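Local structure of MetRS related protein (Pyrococcus horikoshii, 2CWP) at residues F15-G20 with I67-L72; T31-K36 with I52-P57. The protein probably binds tRNA through an OB-fold domain of the kind found in methionyl-tRNA synthetases. All blocks are in the same frame, centred on the assembly; numbering follows the deposited sequence.

Interaction 1 of 2, residues F15-G20 with I67-L72; sequences FQMKVG and IFVVNL
Gln16 and Asn71 meet where two antiparallel strands of the OB-fold sheet, 17-27 and 65-69, give way to loop. Asn71 uses its side chain where a backbone carbonyl might be expected. Its CG lies between backbone N and carbonyl carbon, chi1 70°, and the carboxamide it carries faces Gln16 N. Gln16 N donates to Asn71 OD1 at 2.8 Å. The N-H points almost straight at the oxygen, 166°, yet the donor lies above the plane of the Asn71 carboxamide. Asn71 ND2 binds Lys14 O, so both ends of the amide are held and its rotation is fixed. The Gln16 side chain crosses that of Asn71 at about a right angle, with the two amide planes 79° apart.

Backbone bonds continue inward. Val70 N donates to Gln16 O at 2.8 Å. Lys18 and Phe68 form a hydrogen-bonded pair, with Lys18 N to Phe68 O at 2.9 Å and Phe68 N to Lys18 O at 3.0 Å. Met17, Val69 and Ile67 lie on the face of the sheet away from Lys18 and Phe68, where Met17 CB packs 3.9 Å from Ile67 CG2. The buried Phe68 ring touches Leu37, Val39 and Leu86 and meets Phe41 edge-to-face. Gly20 lets the ring come close, since a side chain there would run into Phe68 CD1. Gly20 O sits at the ring edge, 3.4 Å from Phe68 CE1.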
loop_
_atom_site.group_PDB
_atom_site.type_symbol
_atom_site.label_atom_id
_atom_site.label_comp_id
_atom_site.label_asym_id
_atom_site.label_seq_id
_atom_site.Cartn_x
_atom_site.Cartn_y
_atom_site.Cartn_z
ATOM N N PHE A 15 -2.216 12.989 -7.535
ATOM C CA PHE A 15 -1.826 11.922 -6.628
ATOM C C PHE A 15 -1.093 10.870 -7.451
ATOM O O PHE A 15 -1.440 10.616 -8.617
ATOM C CB PHE A 15 -3.045 11.323 -5.933
ATOM C CG PHE A 15 -3.687 12.261 -4.957
ATOM C CD1 PHE A 15 -4.529 13.276 -5.398
ATOM C CD2 PHE A 15 -3.387 12.180 -3.600
ATOM C CE1 PHE A 15 -5.059 14.199 -4.504
ATOM C CE2 PHE A 15 -3.909 13.094 -2.702
ATOM C CZ PHE A 15 -4.746 14.107 -3.153
ATOM N N GLN A 16 -0.065 10.274 -6.863
ATOM C CA GLN A 16 0.703 9.285 -7.594
ATOM C C GLN A 16 0.630 7.900 -7.016
ATOM O O GLN A 16 1.050 7.663 -5.884
ATOM C CB GLN A 16 2.169 9.695 -7.671
ATOM C CG GLN A 16 2.432 10.796 -8.663
ATOM C CD GLN A 16 3.902 10.955 -8.914
ATOM O OE1 GLN A 16 4.647 11.409 -8.042
ATOM N NE2 GLN A 16 4.341 10.561 -10.102
ATOM N N MET A 17 0.090 6.988 -7.810
ATOM C CA MET A 17 -0.014 5.596 -7.406
ATOM C C MET A 17 0.919 4.831 -8.335
ATOM O O MET A 17 0.961 5.090 -9.531
ATOM C CB MET A 17 -1.453 5.094 -7.553
ATOM C CG MET A 17 -2.440 5.830 -6.671
ATOM S SD MET A 17 -4.079 5.076 -6.596
ATOM C CE MET A 17 -4.879 5.813 -8.073
ATOM N N LYS A 18 1.691 3.912 -7.776
ATOM C CA LYS A 18 2.602 3.133 -8.582
ATOM C C LYS A 18 2.549 1.687 -8.136
ATOM O O LYS A 18 2.143 1.380 -7.017
ATOM C CB LYS A 18 4.040 3.640 -8.430
ATOM C CG LYS A 18 4.239 5.093 -8.785
ATOM C CD LYS A 18 5.726 5.429 -8.835
ATOM C CE LYS A 18 5.953 6.811 -9.430
ATOM N NZ LYS A 18 7.403 7.037 -9.746
ATOM N N VAL A 19 2.964 0.801 -9.026
ATOM C CA VAL A 19 2.990 -0.607 -8.726
ATOM C C VAL A 19 4.226 -0.848 -7.882
ATOM O O VAL A 19 5.315 -0.375 -8.232
ATOM C CB VAL A 19 3.081 -1.404 -10.011
ATOM C CG1 VAL A 19 3.364 -2.851 -9.709
ATOM C CG2 VAL A 19 1.769 -1.237 -10.793
ATOM N N GLY A 20 4.059 -1.568 -6.773
ATOM C CA GLY A 20 5.192 -1.849 -5.904
ATOM C C GLY A 20 5.258 -3.307 -5.512
ATOM O O GLY A 20 4.216 -3.934 -5.318
ATOM N N ILE A 67 -0.893 -1.859 -5.642
ATOM C CA ILE A 67 -0.968 -0.445 -5.944
ATOM C C ILE A 67 -0.681 0.308 -4.653
ATOM O O ILE A 67 -1.210 -0.041 -3.601
ATOM C CB ILE A 67 -2.357 -0.058 -6.382
ATOM C CG1 ILE A 67 -2.784 -0.929 -7.564
ATOM C CG2 ILE A 67 -2.389 1.431 -6.685
ATOM C CD1 ILE A 67 -4.289 -0.849 -7.851
ATOM N N PHE A 68 0.145 1.337 -4.731
ATOM C CA PHE A 68 0.484 2.137 -3.555
ATOM C C PHE A 68 0.446 3.620 -3.920
ATOM O O PHE A 68 0.908 4.000 -5.006
ATOM C CB PHE A 68 1.915 1.836 -3.063
ATOM C CG PHE A 68 2.134 0.429 -2.565
ATOM C CD1 PHE A 68 2.447 -0.598 -3.450
ATOM C CD2 PHE A 68 2.090 0.151 -1.197
ATOM C CE1 PHE A 68 2.726 -1.900 -2.983
ATOM C CE2 PHE A 68 2.363 -1.132 -0.716
ATOM C CZ PHE A 68 2.685 -2.163 -1.612
ATOM N N VAL A 69 -0.112 4.451 -3.035
ATOM C CA VAL A 69 -0.113 5.902 -3.247
ATOM C C VAL A 69 1.239 6.298 -2.643
ATOM O O VAL A 69 1.454 6.059 -1.455
ATOM C CB VAL A 69 -1.188 6.624 -2.424
ATOM C CG1 VAL A 69 -1.239 8.073 -2.847
ATOM C CG2 VAL A 69 -2.523 5.980 -2.600
ATOM N N VAL A 70 2.121 6.913 -3.434
ATOM C CA VAL A 70 3.466 7.264 -2.972
ATOM C C VAL A 70 3.870 8.737 -2.780
ATOM O O VAL A 70 5.011 9.015 -2.382
ATOM C CB VAL A 70 4.535 6.630 -3.894
ATOM C CG1 VAL A 70 4.346 5.116 -3.951
ATOM C CG2 VAL A 70 4.448 7.238 -5.296
ATOM N N ASN A 71 2.974 9.680 -3.058
ATOM C CA ASN A 71 3.329 11.087 -2.878
ATOM C C ASN A 71 2.496 11.735 -1.786
ATOM O O ASN A 71 2.073 12.881 -1.915
ATOM C CB ASN A 71 3.198 11.872 -4.205
ATOM C CG ASN A 71 1.750 12.065 -4.657
ATOM O OD1 ASN A 71 0.877 11.235 -4.394
ATOM N ND2 ASN A 71 1.502 13.160 -5.368
ATOM N N LEU A 72 2.267 10.992 -0.707
ATOM C CA LEU A 72 1.505 11.492 0.428
ATOM C C LEU A 72 2.458 12.001 1.509
ATOM O O LEU A 72 3.654 11.702 1.491
ATOM C CB LEU A 72 0.626 10.392 1.029
ATOM C CG LEU A 72 -0.503 9.772 0.198
ATOM C CD1 LEU A 72 -1.353 8.898 1.103
ATOM C CD2 LEU A 72 -1.348 10.849 -0.435
#

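Interaction 2 of 2, residues T31-K36 with I52-P57; sequences TKKLIK and IADQIP
The Lys33 side chain crosses that of Asp54 at a slant on the outer part of this contact. It joins the turn before strand 35-40 to the loop after strand 45-50, both within the OB-fold domain. The extended Lys33 chain passes the Asp54 carboxylate, and its CE lies 3.3 Å from Asp54 OD2. The ammonium goes further, so the salt bridge from Lys33 NZ to Asp54 OD2 is long at 3.9 Å. Asp54 CG sits between backbone N and carbonyl carbon, chi1 56°, which sets the carboxylate against Lys33 CG and CE.

Deeper in, Ala53 CB points at the other segment, 3.2 Å from Lys33 O, and Ala53 N donates to the same oxygen at 2.9 Å. Ile35 comes from the strand, its CB directed at the 52-57 loop and CG1 anti to its carbonyl carbon, beside the backbone N. Ile35 CG1 lies 3.6 Å from Ala53 CB. Ile35 CD1 reaches on to Ile56 O, 3.5 Å away. An alanine at Ile35 would probably open a gap beside Ala53 CB and Ile56 O and leave the 52-57 loop less firmly seated. The loop braces itself: Gln55 N and Ile56 N bind Ile52 O from opposite faces of its plane. The chemistry is thus mixed: one backbone bond and apolar packing probably do most of the joining, while the exposed charge pair is likely to add little.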
loop_
_atom_site.group_PDB
_atom_site.type_symbol
_atom_site.label_atom_id
_atom_site.label_comp_id
_atom_site.label_asym_id
_atom_site.label_seq_id
_atom_site.Cartn_x
_atom_site.Cartn_y
_atom_site.Cartn_z
ATOM N N THR A 31 1.121 -4.402 18.275
ATOM C CA THR A 31 -0.029 -3.958 17.500
ATOM C C THR A 31 -0.741 -5.211 17.038
ATOM O O THR A 31 -0.129 -6.271 16.914
ATOM C CB THR A 31 0.383 -3.146 16.251
ATOM O OG1 THR A 31 0.757 -4.043 15.198
ATOM C CG2 THR A 31 1.562 -2.239 16.575
ATOM N N LYS A 32 -2.034 -5.087 16.779
ATOM C CA LYS A 32 -2.820 -6.227 16.332
ATOM C C LYS A 32 -3.173 -6.125 14.859
ATOM O O LYS A 32 -3.406 -7.134 14.198
ATOM C CB LYS A 32 -4.101 -6.336 17.160
ATOM C CG LYS A 32 -3.847 -6.569 18.644
ATOM C CD LYS A 32 -5.130 -6.954 19.355
ATOM C CE LYS A 32 -4.884 -7.231 20.830
ATOM N NZ LYS A 32 -6.122 -7.680 21.523
ATOM N N LYS A 33 -3.190 -4.903 14.341
ATOM C CA LYS A 33 -3.553 -4.672 12.945
ATOM C C LYS A 33 -2.443 -4.153 12.036
ATOM O O LYS A 33 -2.556 -4.247 10.817
ATOM C CB LYS A 33 -4.703 -3.671 12.871
ATOM C CG LYS A 33 -5.970 -4.079 13.573
ATOM C CD LYS A 33 -7.026 -3.029 13.325
ATOM C CE LYS A 33 -8.422 -3.593 13.511
ATOM N NZ LYS A 33 -9.447 -2.601 13.067
ATOM N N LEU A 34 -1.375 -3.610 12.614
ATOM C CA LEU A 34 -0.323 -3.029 11.796
ATOM C C LEU A 34 0.694 -3.972 11.194
ATOM O O LEU A 34 1.160 -4.898 11.842
ATOM C CB LEU A 34 0.420 -1.935 12.574
ATOM C CG LEU A 34 -0.373 -0.718 13.059
ATOM C CD1 LEU A 34 0.621 0.376 13.450
ATOM C CD2 LEU A 34 -1.292 -0.200 11.980
ATOM N N ILE A 35 1.028 -3.718 9.934
ATOM C CA ILE A 35 2.034 -4.499 9.222
ATOM C C ILE A 35 2.989 -3.532 8.523
ATOM O O ILE A 35 2.556 -2.589 7.841
ATOM C CB ILE A 35 1.416 -5.417 8.139
ATOM C CG1 ILE A 35 0.446 -6.410 8.772
ATOM C CG2 ILE A 35 2.519 -6.155 7.401
ATOM C CD1 ILE A 35 -0.148 -7.369 7.792
ATOM N N LYS A 36 4.285 -3.760 8.703
ATOM C CA LYS A 36 5.294 -2.927 8.064
ATOM C C LYS A 36 5.707 -3.614 6.776
ATOM O O LYS A 36 5.985 -4.815 6.769
ATOM C CB LYS A 36 6.524 -2.760 8.957
ATOM C CG LYS A 36 7.522 -1.731 8.429
ATOM C CD LYS A 36 8.650 -1.479 9.428
ATOM C CE LYS A 36 9.865 -2.347 9.146
ATOM N NZ LYS A 36 10.569 -1.912 7.911
ATOM N N ILE A 52 -4.114 -3.964 8.282
ATOM C CA ILE A 52 -5.095 -4.984 7.938
ATOM C C ILE A 52 -4.811 -6.344 8.562
ATOM O O ILE A 52 -5.551 -7.296 8.307
ATOM C CB ILE A 52 -5.153 -5.149 6.392
ATOM C CG1 ILE A 52 -3.777 -5.588 5.872
ATOM C CG2 ILE A 52 -5.559 -3.828 5.742
ATOM C CD1 ILE A 52 -3.595 -5.506 4.351
ATOM N N ALA A 53 -3.766 -6.423 9.394
ATOM C CA ALA A 53 -3.337 -7.681 10.025
ATOM C C ALA A 53 -4.401 -8.506 10.747
ATOM O O ALA A 53 -4.205 -9.683 10.994
ATOM C CB ALA A 53 -2.157 -7.413 10.972
ATOM N N ASP A 54 -5.518 -7.898 11.100
ATOM C CA ASP A 54 -6.569 -8.637 11.782
ATOM C C ASP A 54 -7.384 -9.425 10.755
ATOM O O ASP A 54 -8.118 -10.351 11.109
ATOM C CB ASP A 54 -7.480 -7.662 12.521
ATOM C CG ASP A 54 -8.049 -6.616 11.598
ATOM O OD1 ASP A 54 -7.297 -6.176 10.697
ATOM O OD2 ASP A 54 -9.228 -6.236 11.767
ATOM N N GLN A 55 -7.248 -9.045 9.483
ATOM C CA GLN A 55 -7.967 -9.701 8.399
ATOM C C GLN A 55 -7.049 -10.342 7.371
ATOM O O GLN A 55 -7.387 -11.366 6.800
ATOM C CB GLN A 55 -8.856 -8.701 7.666
ATOM C CG GLN A 55 -9.982 -8.135 8.496
ATOM C CD GLN A 55 -10.985 -7.409 7.628
ATOM O OE1 GLN A 55 -11.493 -7.976 6.657
ATOM N NE2 GLN A 55 -11.269 -6.146 7.960
ATOM N N ILE A 56 -5.894 -9.726 7.134
ATOM C CA ILE A 56 -4.946 -10.214 6.134
ATOM C C ILE A 56 -3.562 -10.460 6.725
ATOM O O ILE A 56 -2.853 -9.517 7.061
ATOM C CB ILE A 56 -4.786 -9.185 4.982
ATOM C CG1 ILE A 56 -6.149 -8.834 4.373
ATOM C CG2 ILE A 56 -3.841 -9.737 3.931
ATOM C CD1 ILE A 56 -6.812 -9.980 3.612
ATOM N N PRO A 57 -3.145 -11.729 6.834
ATOM C CA PRO A 57 -1.821 -12.002 7.398
ATOM C C PRO A 57 -0.685 -11.522 6.491
ATOM O O PRO A 57 -0.832 -11.462 5.272
ATOM C CB PRO A 57 -1.828 -13.520 7.577
ATOM C CG PRO A 57 -2.658 -13.969 6.419
ATOM C CD PRO A 57 -3.817 -12.979 6.445
#

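In the fold
From the N terminus, helix 9-13 leads into 15-20, the first half of interaction 1, which opens strand 17-27. The chain then turns through 31-36 into strand 35-40 and comes back along strand 45-50. Interaction 2 closes this short loop when 52-57 returns to 31-36. Strand 65-69 follows, and 67-72 closes the longer loop of interaction 1. Interaction 2 is therefore nested inside interaction 1. Strand 17-27 pairs with both 35-40 and 65-69, so both contacts reach the same antiparallel sheet, interaction 2 through its 31-36 side. They lie on opposite sides of the chain's centre, with their centres about 20 Å apart, and do not touch.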